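Local atomic coordinates of maleylacetate reductase (Agrobacterium tumefaciens, PDB entry 3HL0), a protein that probably reduces maleylacetate to 3-oxoadipate with NADH in the breakdown of gamma-resorcylate, as a member of the iron-containing alcohol dehydrogenase family. Residues Glu74-Lys77 and Thr78-Ala82; Ser98-Gly101 and Leu102-Ile106; Ile152-Ala155 and Glu156-Leu159. All coordinates share one frame; numbering follows the deposited sequence.

Interaction 1 of 3, residues Glu74-Lys77 and Thr78-Ala82; sequences EVTK and TAVEA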
ATOM      1  N   GLU A  74      -9.269   3.661  16.258  1.00 10.93           N
ATOM      2  CA  GLU A  74      -8.747   4.938  16.757  1.00 11.25           C
ATOM      3  C   GLU A  74      -8.781   6.044  15.711  1.00 10.98           C
ATOM      4  O   GLU A  74      -9.081   7.184  16.043  1.00 11.14           O
ATOM      5  CB  GLU A  74      -7.386   4.814  17.442  1.00 11.78           C
ATOM      6  CG  GLU A  74      -7.447   3.998  18.735  1.00 15.63           C
ATOM      7  CD  GLU A  74      -8.417   4.569  19.796  1.00 22.97           C
ATOM      8  OE1 GLU A  74      -8.402   5.794  20.040  1.00 24.19           O
ATOM      9  OE2 GLU A  74      -9.186   3.784  20.406  1.00 25.34           O
ATOM     10  N   VAL A  75      -8.551   5.684  14.441  1.00 11.34           N
ATOM     11  CA  VAL A  75      -8.716   6.634  13.358  1.00 11.49           C
ATOM     12  C   VAL A  75     -10.197   7.010  13.192  1.00 10.73           C
ATOM     13  O   VAL A  75     -10.544   8.189  13.023  1.00 10.77           O
ATOM     14  CB  VAL A  75      -8.142   6.077  12.027  1.00 11.28           C
ATOM     15  CG1 VAL A  75      -8.489   7.006  10.843  1.00 12.81           C
ATOM     16  CG2 VAL A  75      -6.638   5.903  12.144  1.00 13.81           C
ATOM     17  N   THR A  76     -11.079   6.019  13.250  1.00  9.88           N
ATOM     18  CA  THR A  76     -12.509   6.318  13.168  1.00  9.50           C
ATOM     19  C   THR A  76     -12.943   7.277  14.289  1.00  9.46           C
ATOM     20  O   THR A  76     -13.689   8.224  14.049  1.00 10.21           O
ATOM     21  CB  THR A  76     -13.328   5.045  13.233  1.00 10.25           C
ATOM     22  OG1 THR A  76     -13.038   4.283  12.056  1.00  9.33           O
ATOM     23  CG2 THR A  76     -14.846   5.360  13.303  1.00  9.22           C
ATOM     24  N   LYS A  77     -12.476   7.040  15.507  1.00  9.01           N
ATOM     25  CA  LYS A  77     -12.817   7.969  16.623  1.00  9.79           C
ATOM     26  C   LYS A  77     -12.428   9.407  16.327  1.00  9.88           C
ATOM     27  O   LYS A  77     -13.227  10.331  16.534  1.00  9.83           O
ATOM     28  CB  LYS A  77     -12.185   7.495  17.923  1.00 10.50           C
ATOM     29  CG  LYS A  77     -12.872   6.246  18.424  1.00 13.65           C
ATOM     30  CD  LYS A  77     -12.303   5.787  19.747  1.00 19.00           C
ATOM     31  CE  LYS A  77     -13.001   4.519  20.226  1.00 22.34           C
ATOM     32  NZ  LYS A  77     -12.244   3.348  19.750  1.00 25.00           N
ATOM     33  N   THR A  78     -11.215   9.584  15.815  1.00  9.61           N
ATOM     34  CA  THR A  78     -10.721  10.898  15.379  1.00 10.22           C
ATOM     35  C   THR A  78     -11.568  11.504  14.255  1.00 10.25           C
ATOM     36  O   THR A  78     -11.853  12.705  14.265  1.00 11.85           O
ATOM     37  CB  THR A  78      -9.268  10.775  14.939  1.00 10.64           C
ATOM     38  OG1 THR A  78      -8.509  10.334  16.079  1.00 11.47           O
ATOM     39  CG2 THR A  78      -8.704  12.131  14.482  1.00 11.92           C
ATOM     40  N   ALA A  79     -11.984  10.668  13.303  1.00 10.54           N
ATOM     41  CA  ALA A  79     -12.802  11.154  12.189  1.00  9.69           C
ATOM     42  C   ALA A  79     -14.187  11.572  12.667  1.00  8.92           C
ATOM     43  O   ALA A  79     -14.763  12.541  12.173  1.00  9.10           O
ATOM     44  CB  ALA A  79     -12.934  10.076  11.107  1.00  7.80           C
ATOM     45  N   VAL A  80     -14.741  10.816  13.608  1.00 10.28           N
ATOM     46  CA  VAL A  80     -16.042  11.166  14.179  1.00  9.02           C
ATOM     47  C   VAL A  80     -15.956  12.488  14.945  1.00 10.05           C
ATOM     48  O   VAL A  80     -16.851  13.326  14.834  1.00  8.82           O
ATOM     49  CB  VAL A  80     -16.606  10.020  15.085  1.00  9.29           C
ATOM     50  CG1 VAL A  80     -17.848  10.468  15.846  1.00  9.04           C
ATOM     51  CG2 VAL A  80     -16.935   8.797  14.223  1.00  9.34           C
ATOM     52  N   GLU A  81     -14.861  12.691  15.676  1.00  9.46           N
ATOM     53  CA  GLU A  81     -14.638  13.987  16.311  1.00 11.58           C
ATOM     54  C   GLU A  81     -14.594  15.094  15.242  1.00 10.22           C
ATOM     55  O   GLU A  81     -15.158  16.157  15.449  1.00 11.24           O
ATOM     56  CB  GLU A  81     -13.372  13.975  17.162  1.00 11.42           C
ATOM     57  CG  GLU A  81     -13.511  13.088  18.383  1.00 17.54           C
ATOM     58  CD  GLU A  81     -12.183  12.778  19.071  1.00 23.74           C
ATOM     59  OE1 GLU A  81     -11.111  12.974  18.449  1.00 27.41           O
ATOM     60  OE2 GLU A  81     -12.223  12.328  20.246  1.00 26.88           O
ATOM     61  N   ALA A  82     -13.961  14.817  14.095  1.00 10.45           N
ATOM     62  CA  ALA A  82     -13.892  15.791  13.001  1.00 10.22           C
ATOM     63  C   ALA A  82     -15.277  16.060  12.388  1.00  9.92           C
ATOM     64  O   ALA A  82     -15.634  17.235  12.156  1.00 10.08           O
ATOM     65  CB  ALA A  82     -12.895  15.308  11.926  1.00  9.71           C
TER

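Interaction 2 of 3, residues Ser98-Gly101 and Leu102-Ile106; sequences STTG and LGKAI. With NAD (nicotinamide-adenine-dinucleotide), chain D.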
ATOM      1  N   SER A  98     -10.832   1.224   1.385  1.00  9.93           N
ATOM      2  CA  SER A  98     -10.442   1.749   2.710  1.00 11.85           C
ATOM      3  C   SER A  98     -11.133   3.066   3.056  1.00 11.01           C
ATOM      4  O   SER A  98     -11.476   3.317   4.231  1.00 11.44           O
ATOM      5  CB  SER A  98      -8.918   1.884   2.811  1.00 11.38           C
ATOM      6  OG  SER A  98      -8.316   0.603   2.647  1.00 15.77           O
ATOM      7  N   THR A  99     -11.373   3.916   2.070  1.00  9.64           N
ATOM      8  CA  THR A  99     -12.046   5.188   2.312  1.00  9.34           C
ATOM      9  C   THR A  99     -13.554   4.960   2.507  1.00  8.83           C
ATOM     10  O   THR A  99     -14.170   5.554   3.421  1.00  9.22           O
ATOM     11  CB  THR A  99     -11.766   6.147   1.159  1.00 10.45           C
ATOM     12  OG1 THR A  99     -10.345   6.235   1.076  1.00 10.60           O
ATOM     13  CG2 THR A  99     -12.328   7.561   1.464  1.00 10.73           C
ATOM     14  N   THR A 100     -14.138   4.093   1.678  1.00  8.27           N
ATOM     15  CA  THR A 100     -15.533   3.706   1.879  1.00  8.23           C
ATOM     16  C   THR A 100     -15.728   3.131   3.260  1.00  8.68           C
ATOM     17  O   THR A 100     -16.737   3.472   3.935  1.00  8.82           O
ATOM     18  CB  THR A 100     -15.972   2.686   0.810  1.00  8.36           C
ATOM     19  OG1 THR A 100     -15.711   3.282  -0.457  1.00 10.43           O
ATOM     20  CG2 THR A 100     -17.488   2.381   0.960  1.00  8.43           C
ATOM     21  N   GLY A 101     -14.772   2.305   3.720  1.00  8.38           N
ATOM     22  CA  GLY A 101     -14.877   1.704   5.064  1.00  9.37           C
ATOM     23  C   GLY A 101     -14.868   2.767   6.180  1.00  8.13           C
ATOM     24  O   GLY A 101     -15.650   2.693   7.119  1.00  9.34           O
ATOM     25  N   LEU A 102     -14.041   3.800   6.038  1.00  7.96           N
ATOM     26  CA  LEU A 102     -14.047   4.896   7.025  1.00  7.69           C
ATOM     27  C   LEU A 102     -15.417   5.593   7.064  1.00  8.17           C
ATOM     28  O   LEU A 102     -15.966   5.846   8.144  1.00  8.76           O
ATOM     29  CB  LEU A 102     -12.885   5.890   6.760  1.00  7.03           C
ATOM     30  CG  LEU A 102     -12.925   7.084   7.740  1.00  7.86           C
ATOM     31  CD1 LEU A 102     -12.770   6.636   9.218  1.00  8.67           C
ATOM     32  CD2 LEU A 102     -11.851   8.143   7.354  1.00  9.06           C
ATOM     33  N   GLY A 103     -15.988   5.878   5.893  1.00  8.52           N
ATOM     34  CA  GLY A 103     -17.314   6.517   5.856  1.00  8.81           C
ATOM     35  C   GLY A 103     -18.377   5.643   6.493  1.00 10.03           C
ATOM     36  O   GLY A 103     -19.288   6.144   7.182  1.00 10.17           O
ATOM     37  N   LYS A 104     -18.259   4.328   6.266  1.00  9.10           N
ATOM     38  CA  LYS A 104     -19.200   3.392   6.864  1.00  8.43           C
ATOM     39  C   LYS A 104     -19.051   3.375   8.382  1.00  8.43           C
ATOM     40  O   LYS A 104     -20.059   3.320   9.109  1.00  8.78           O
ATOM     41  CB  LYS A 104     -18.995   1.985   6.301  1.00  8.72           C
ATOM     42  CG  LYS A 104     -19.522   1.758   4.884  1.00 10.22           C
ATOM     43  CD  LYS A 104     -19.032   0.410   4.344  1.00  9.34           C
ATOM     44  CE  LYS A 104     -19.959  -0.054   3.206  1.00  9.58           C
ATOM     45  NZ  LYS A 104     -19.561  -1.440   2.743  1.00  8.37           N
ATOM     46  N   ALA A 105     -17.813   3.399   8.870  1.00  7.54           N
ATOM     47  CA  ALA A 105     -17.572   3.368  10.315  1.00  7.94           C
ATOM     48  C   ALA A 105     -18.061   4.645  10.989  1.00  7.89           C
ATOM     49  O   ALA A 105     -18.496   4.593  12.147  1.00  7.61           O
ATOM     50  CB  ALA A 105     -16.084   3.133  10.620  1.00  8.68           C
ATOM     51  N   ILE A 106     -17.956   5.779  10.295  1.00  7.81           N
ATOM     52  CA  ILE A 106     -18.495   7.054  10.804  1.00  8.41           C
ATOM     53  C   ILE A 106     -20.028   6.967  10.807  1.00  9.39           C
ATOM     54  O   ILE A 106     -20.654   7.317  11.786  1.00  9.45           O
ATOM     55  CB  ILE A 106     -18.012   8.263   9.943  1.00  8.56           C
ATOM     56  CG1 ILE A 106     -16.510   8.461  10.108  1.00  9.15           C
ATOM     57  CG2 ILE A 106     -18.793   9.547  10.291  1.00  7.86           C
ATOM     58  CD1 ILE A 106     -15.897   9.381   9.022  1.00  9.30           C
TER
HETATM   59  PA  NAD D 402      -7.640   0.800  -0.842  1.00 18.28           P
HETATM   60  O1A NAD D 402      -8.907   1.552  -0.628  1.00 16.69           O
HETATM   61  O2A NAD D 402      -6.946   0.249   0.345  1.00 20.49           O
HETATM   62  O5B NAD D 402      -6.702   1.661  -1.803  1.00 19.35           O
HETATM   63  C5B NAD D 402      -5.325   1.290  -1.930  1.00 21.86           C
HETATM   64  C4B NAD D 402      -4.545   2.548  -2.285  1.00 20.35           C
HETATM   65  O4B NAD D 402      -4.911   2.961  -3.601  1.00 22.16           O
HETATM   66  C3B NAD D 402      -4.851   3.709  -1.321  1.00 21.82           C
HETATM   67  O3B NAD D 402      -3.657   4.414  -0.935  1.00 26.20           O
HETATM   68  C2B NAD D 402      -5.755   4.580  -2.163  1.00 21.87           C
HETATM   69  O2B NAD D 402      -5.701   5.947  -1.809  1.00 19.52           O
HETATM   70  C1B NAD D 402      -5.229   4.345  -3.587  1.00 18.62           C
HETATM   71  N9A NAD D 402      -6.238   4.620  -4.637  1.00 18.30           N
HETATM   72  C8A NAD D 402      -7.529   4.131  -4.703  1.00 19.30           C
HETATM   73  N7A NAD D 402      -8.121   4.609  -5.821  1.00 17.61           N
HETATM   74  C5A NAD D 402      -7.237   5.421  -6.482  1.00 18.67           C
HETATM   75  C6A NAD D 402      -7.334   6.164  -7.658  1.00 20.87           C
HETATM   76  N6A NAD D 402      -8.314   5.997  -8.583  1.00 17.06           N
HETATM   77  N1A NAD D 402      -6.205   6.901  -8.019  1.00 19.59           N
HETATM   78  C2A NAD D 402      -5.053   6.868  -7.264  1.00 21.13           C
HETATM   79  N3A NAD D 402      -4.951   6.131  -6.113  1.00 20.06           N
HETATM   80  C4A NAD D 402      -6.050   5.415  -5.732  1.00 18.54           C
HETATM   81  O3  NAD D 402      -7.896  -0.523  -1.767  1.00 15.23           O
HETATM   82  PN  NAD D 402      -9.253  -1.360  -2.067  1.00 15.51           P
HETATM   83  O1N NAD D 402      -8.769  -2.663  -2.612  1.00 15.41           O
HETATM   84  O2N NAD D 402     -10.093  -0.481  -2.878  1.00 14.13           O
HETATM   85  O5D NAD D 402      -9.931  -1.628  -0.643  1.00 15.61           O
HETATM   86  C5D NAD D 402      -9.454  -2.632   0.248  1.00 18.01           C
HETATM   87  C4D NAD D 402     -10.200  -2.446   1.570  1.00 18.92           C
HETATM   88  O4D NAD D 402     -11.594  -2.469   1.298  1.00 17.82           O
HETATM   89  C3D NAD D 402      -9.922  -3.624   2.496  1.00 19.47           C
HETATM   90  O3D NAD D 402      -9.955  -3.132   3.845  1.00 19.40           O
HETATM   91  C2D NAD D 402     -11.089  -4.544   2.226  1.00 20.29           C
HETATM   92  O2D NAD D 402     -11.376  -5.462   3.282  1.00 20.37           O
HETATM   93  C1D NAD D 402     -12.206  -3.541   2.005  1.00 18.47           C
HETATM   94  N1N NAD D 402     -13.321  -4.067   1.230  1.00 19.70           N
HETATM   95  C2N NAD D 402     -14.537  -4.078   1.843  1.00 18.89           C
HETATM   96  C3N NAD D 402     -15.627  -4.566   1.153  1.00 19.64           C
HETATM   97  C7N NAD D 402     -16.896  -4.494   1.899  1.00 20.23           C
HETATM   98  O7N NAD D 402     -17.969  -4.888   1.196  1.00 17.11           O
HETATM   99  N7N NAD D 402     -16.947  -4.072   3.186  1.00 18.78           N
HETATM  100  C4N NAD D 402     -15.541  -5.024  -0.208  1.00 19.06           C
HETATM  101  C5N NAD D 402     -14.282  -5.009  -0.813  1.00 19.02           C
HETATM  102  C6N NAD D 402     -13.181  -4.534  -0.079  1.00 18.67           C

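Interaction 3 of 3, residues Ile152-Ala155 and Glu156-Leu159; sequences IYDA and ELTL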
ATOM      1  N   ILE A 152     -21.771   7.736  -6.491  1.00  7.81           N
ATOM      2  CA  ILE A 152     -21.509   8.484  -7.729  1.00  8.56           C
ATOM      3  C   ILE A 152     -20.330   7.814  -8.407  1.00  8.37           C
ATOM      4  O   ILE A 152     -19.205   7.871  -7.909  1.00  9.19           O
ATOM      5  CB  ILE A 152     -21.210   9.975  -7.413  1.00  9.28           C
ATOM      6  CG1 ILE A 152     -22.432  10.588  -6.744  1.00 10.46           C
ATOM      7  CG2 ILE A 152     -20.850  10.752  -8.681  1.00 10.40           C
ATOM      8  CD1 ILE A 152     -22.183  12.074  -6.368  1.00 13.79           C
ATOM      9  N   TYR A 153     -20.590   7.185  -9.541  1.00  8.98           N
ATOM     10  CA  TYR A 153     -19.537   6.530 -10.307  1.00  9.34           C
ATOM     11  C   TYR A 153     -19.077   7.437 -11.441  1.00 10.34           C
ATOM     12  O   TYR A 153     -19.825   7.700 -12.411  1.00 10.13           O
ATOM     13  CB  TYR A 153     -20.048   5.233 -10.938  1.00  9.07           C
ATOM     14  CG  TYR A 153     -20.151   4.061  -9.987  1.00  8.01           C
ATOM     15  CD1 TYR A 153     -18.995   3.482  -9.447  1.00  8.36           C
ATOM     16  CD2 TYR A 153     -21.395   3.507  -9.669  1.00  8.49           C
ATOM     17  CE1 TYR A 153     -19.083   2.356  -8.586  1.00  9.00           C
ATOM     18  CE2 TYR A 153     -21.498   2.431  -8.840  1.00  7.73           C
ATOM     19  CZ  TYR A 153     -20.355   1.841  -8.304  1.00  7.57           C
ATOM     20  OH  TYR A 153     -20.486   0.771  -7.485  1.00  9.46           O
ATOM     21  N   ASP A 154     -17.829   7.891 -11.319  1.00 10.43           N
ATOM     22  CA  ASP A 154     -17.254   8.805 -12.304  1.00 10.66           C
ATOM     23  C   ASP A 154     -15.962   8.198 -12.855  1.00  9.53           C
ATOM     24  O   ASP A 154     -14.927   8.276 -12.188  1.00 11.57           O
ATOM     25  CB  ASP A 154     -16.974  10.153 -11.649  1.00  9.86           C
ATOM     26  CG  ASP A 154     -16.389  11.184 -12.630  1.00  9.56           C
ATOM     27  OD1 ASP A 154     -16.020  10.826 -13.762  1.00 11.56           O
ATOM     28  OD2 ASP A 154     -16.395  12.383 -12.269  1.00 14.47           O
ATOM     29  N   ALA A 155     -16.048   7.563 -14.021  1.00 11.18           N
ATOM     30  CA  ALA A 155     -14.887   6.795 -14.516  1.00 10.46           C
ATOM     31  C   ALA A 155     -13.658   7.712 -14.736  1.00 12.12           C
ATOM     32  O   ALA A 155     -12.526   7.226 -14.735  1.00 12.16           O
ATOM     33  CB  ALA A 155     -15.229   6.051 -15.756  1.00 12.46           C
ATOM     34  N   GLU A 156     -13.854   9.026 -14.868  1.00 11.79           N
ATOM     35  CA  GLU A 156     -12.678   9.932 -15.009  1.00 12.88           C
ATOM     36  C   GLU A 156     -11.737   9.838 -13.798  1.00 12.34           C
ATOM     37  O   GLU A 156     -10.510  10.034 -13.942  1.00 13.37           O
ATOM     38  CB  GLU A 156     -13.119  11.378 -15.289  1.00 13.41           C
ATOM     39  CG  GLU A 156     -13.793  11.502 -16.646  1.00 16.28           C
ATOM     40  CD  GLU A 156     -14.333  12.909 -16.973  1.00 20.66           C
ATOM     41  OE1 GLU A 156     -14.306  13.826 -16.122  1.00 20.37           O
ATOM     42  OE2 GLU A 156     -14.798  13.067 -18.114  1.00 21.68           O
ATOM     43  N   LEU A 157     -12.296   9.550 -12.612  1.00 12.32           N
ATOM     44  CA  LEU A 157     -11.551   9.486 -11.371  1.00 13.45           C
ATOM     45  C   LEU A 157     -10.722   8.189 -11.256  1.00 12.32           C
ATOM     46  O   LEU A 157      -9.884   8.066 -10.378  1.00 14.55           O
ATOM     47  CB  LEU A 157     -12.492   9.601 -10.180  1.00 13.49           C
ATOM     48  CG  LEU A 157     -13.343  10.865 -10.207  1.00 15.81           C
ATOM     49  CD1 LEU A 157     -13.992  10.963  -8.846  1.00 17.55           C
ATOM     50  CD2 LEU A 157     -12.525  12.113 -10.526  1.00 18.74           C
ATOM     51  N   THR A 158     -10.963   7.269 -12.171  1.00 12.00           N
ATOM     52  CA  THR A 158     -10.202   6.025 -12.224  1.00 10.62           C
ATOM     53  C   THR A 158      -9.101   6.005 -13.256  1.00 10.68           C
ATOM     54  O   THR A 158      -8.332   5.047 -13.309  1.00 10.26           O
ATOM     55  CB  THR A 158     -11.098   4.794 -12.448  1.00  9.32           C
ATOM     56  OG1 THR A 158     -11.676   4.843 -13.742  1.00 11.46           O
ATOM     57  CG2 THR A 158     -12.170   4.669 -11.342  1.00 13.45           C
ATOM     58  N   LEU A 159      -8.982   7.050 -14.073  1.00 10.00           N
ATOM     59  CA  LEU A 159      -7.949   7.062 -15.102  1.00  9.97           C
ATOM     60  C   LEU A 159      -6.579   6.966 -14.410  1.00 10.32           C
ATOM     61  O   LEU A 159      -5.653   6.330 -14.956  1.00 10.52           O
ATOM     62  CB  LEU A 159      -8.004   8.325 -15.977  1.00 10.02           C
ATOM     63  CG  LEU A 159      -9.256   8.447 -16.891  1.00 11.91           C
ATOM     64  CD1 LEU A 159      -9.394   9.878 -17.404  1.00 15.58           C
ATOM     65  CD2 LEU A 159      -9.238   7.501 -18.052  1.00 14.11           C
TER
HETATM   66  O   HOH W   1     -14.631  14.112 -13.437  1.00 19.20           O

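Interaction 1 of 3, residues Glu74-Lys77 and Thr78-Ala82
Glu-81 lies over the carbonyl oxygen of Lys-77, one turn back along the helix 73-85, which links strand 60-64 to strand 90-95 of the parallel sheet in a beta-alpha-beta crossover. From CB outward, each atom can be judged by its distance to that oxygen. Glu-81 CB is 3.7 Å from Lys-77 O. CG sits anti to the carbonyl carbon (chi1 -68°), which brings Glu-81 CG to 3.3 Å from Lys-77 O, the closest approach of this side chain to that oxygen. Beyond CG it is extended and draws off, Glu-81 CD lying 3.7 Å and Glu-81 OE1 3.9 Å from Lys-77 O. The same oxygen accepts the backbone N-H of Glu-81, so the aliphatic part of the side chain lies beside a regular alpha-helical bond. Three more such bonds run from the N-H groups of Thr-78, Ala-79 and Val-80 to the carbonyl oxygens of Glu-74, Val-75 and Thr-76 respectively. Val-80 repeats the pattern with a branch: its CG2 is 3.3 Å from Thr-76 O and, less closely, 4.1 Å from Thr-76 CG2, the two side chains crossing at a slant. Thr-76 and Ala-79 face helix 97-110, whereas Val-75, Thr-78 and Ala-79 touch Phe-64 of strand 60-64, the outermost strand of the sheet within this chain. Thr-78 OG1 stands 3.2 Å from Glu-74 O. On the exposed side, Lys-77 reaches back three residues to Glu-74. Its chain runs straight as far as CE and then bends at the last torsion (chi4 92°), which sends the ammonium to the carboxylate in a salt bridge: Lys-77 NZ lies 3.2 Å from Glu-74 OE2, meeting it from 54° above the carboxylate plane.

Interaction 2 of 3, residues Ser98-Gly101 and Leu102-Ile106
Leu-102 gives its backbone N-H to Ser-98 O, one turn back in the helix, and its CB rests 3.6 Å from Thr-99 O. Gly-103 follows with an N-H bond to Thr-99 O. Lys-104 bonds through its N to Thr-100 O and lays its side chain back over the same carbonyl, with Lys-104 CG 3.4 Å from Thr-100 O. Its extended chain then passes the threonine methyl, Lys-104 CE lying 4.1 Å from Thr-100 CG2. The chain thus points toward the N-terminal end of helix 97-110, the helix of the beta-alpha-beta unit that joins strands 90-95 and 113-118. There, after a glycine-rich turn, Ser-98 grips the adenosine-side phosphate of the NAD pyrophosphate with two bonds: Ser-98 N to NAD O1A at 2.8 Å, nearly straight (165°), and Ser-98 OG to NAD O2A at 2.7 Å. The Lys-104 ammonium is held by the carbonyl oxygens of Ser-124, Thr-127 and Ile-129, which would fix it beside the nicotinamide carboxamide, Lys-104 NZ lying at a packing distance of 3.7 Å from NAD N7N. Ala-105 gives its N-H to Gly-101 O, with its CB 3.6 Å from that oxygen. Ile-106 in turn donates its backbone N-H to Leu-102 O, the N to O distance being 2.9 Å.

Interaction 3 of 3, residues Ile152-Ala155 and Glu156-Leu159
From Asp-154 to Leu-157 the backbone leaves strand 150-153 through a tight turn, Ala-155 and Glu-156 having helical torsions and Leu-157 N returning to Asp-154 O at 3.0 Å. A second turn overlaps it, with Thr-158 N bonded to Ala-155 O. That oxygen takes two donors from different directions: Thr-158 OG1, at 2.7 Å from Ala-155 O, lies in the carbonyl plane on a lone pair, whereas Thr-158 N comes from 61° above the plane. With chi1 at 67° the Thr-158 hydroxyl folds back over its own backbone toward Ala-155 O. Asp-154 adds an Asx turn: its OD1 accepts Glu-156 N at 3.0 Å, from above the carboxylate plane. Further bonds from Gly-20 N to OD1 and Ser-22 OG to OD2 help fix the rotation of this buried group. Leu-157 crosses it at about a right angle, CG lying 3.9 Å from Asp-154 CG. The second carboxylate is close too, Glu-156 OE1 being 4.2 Å from Asp-154 OD1; a water donates to both Asp-154 OD2 and Glu-156 OE1, probably easing the repulsion. The folded segment ends beside the coenzyme, where Leu-157 O makes a weak hydrogen bond to N6A, the adenine amino nitrogen of NAD. Leu-157 is one of the NAD-binding residues, and a turn leaving a parallel strand beside the coenzyme is typical of a Rossmann-like nucleotide site.

Along the chain the three contacts come in series. Interactions 1 and 2 lie on successive helices, 73-85 and 97-110, with strand 90-95 between them; their centres are about 11 Å apart and they touch, Thr-76 and Ala-79 packing on Leu-102, Ala-105 and Ile-106. Interaction 3 begins on the last residues of strand 150-153 of the same parallel sheet and runs into the following loop. It stands about 19 Å from interaction 2 between centres and about 27 Å from interaction 1, touching neither. Interactions 2 and 3 meet the same coenzyme, 98-106 at the pyrophosphate and nicotinamide end and 152-159 at the adenine. Interaction 1 is set back, the Thr-76 side chain about 11 Å from NAD.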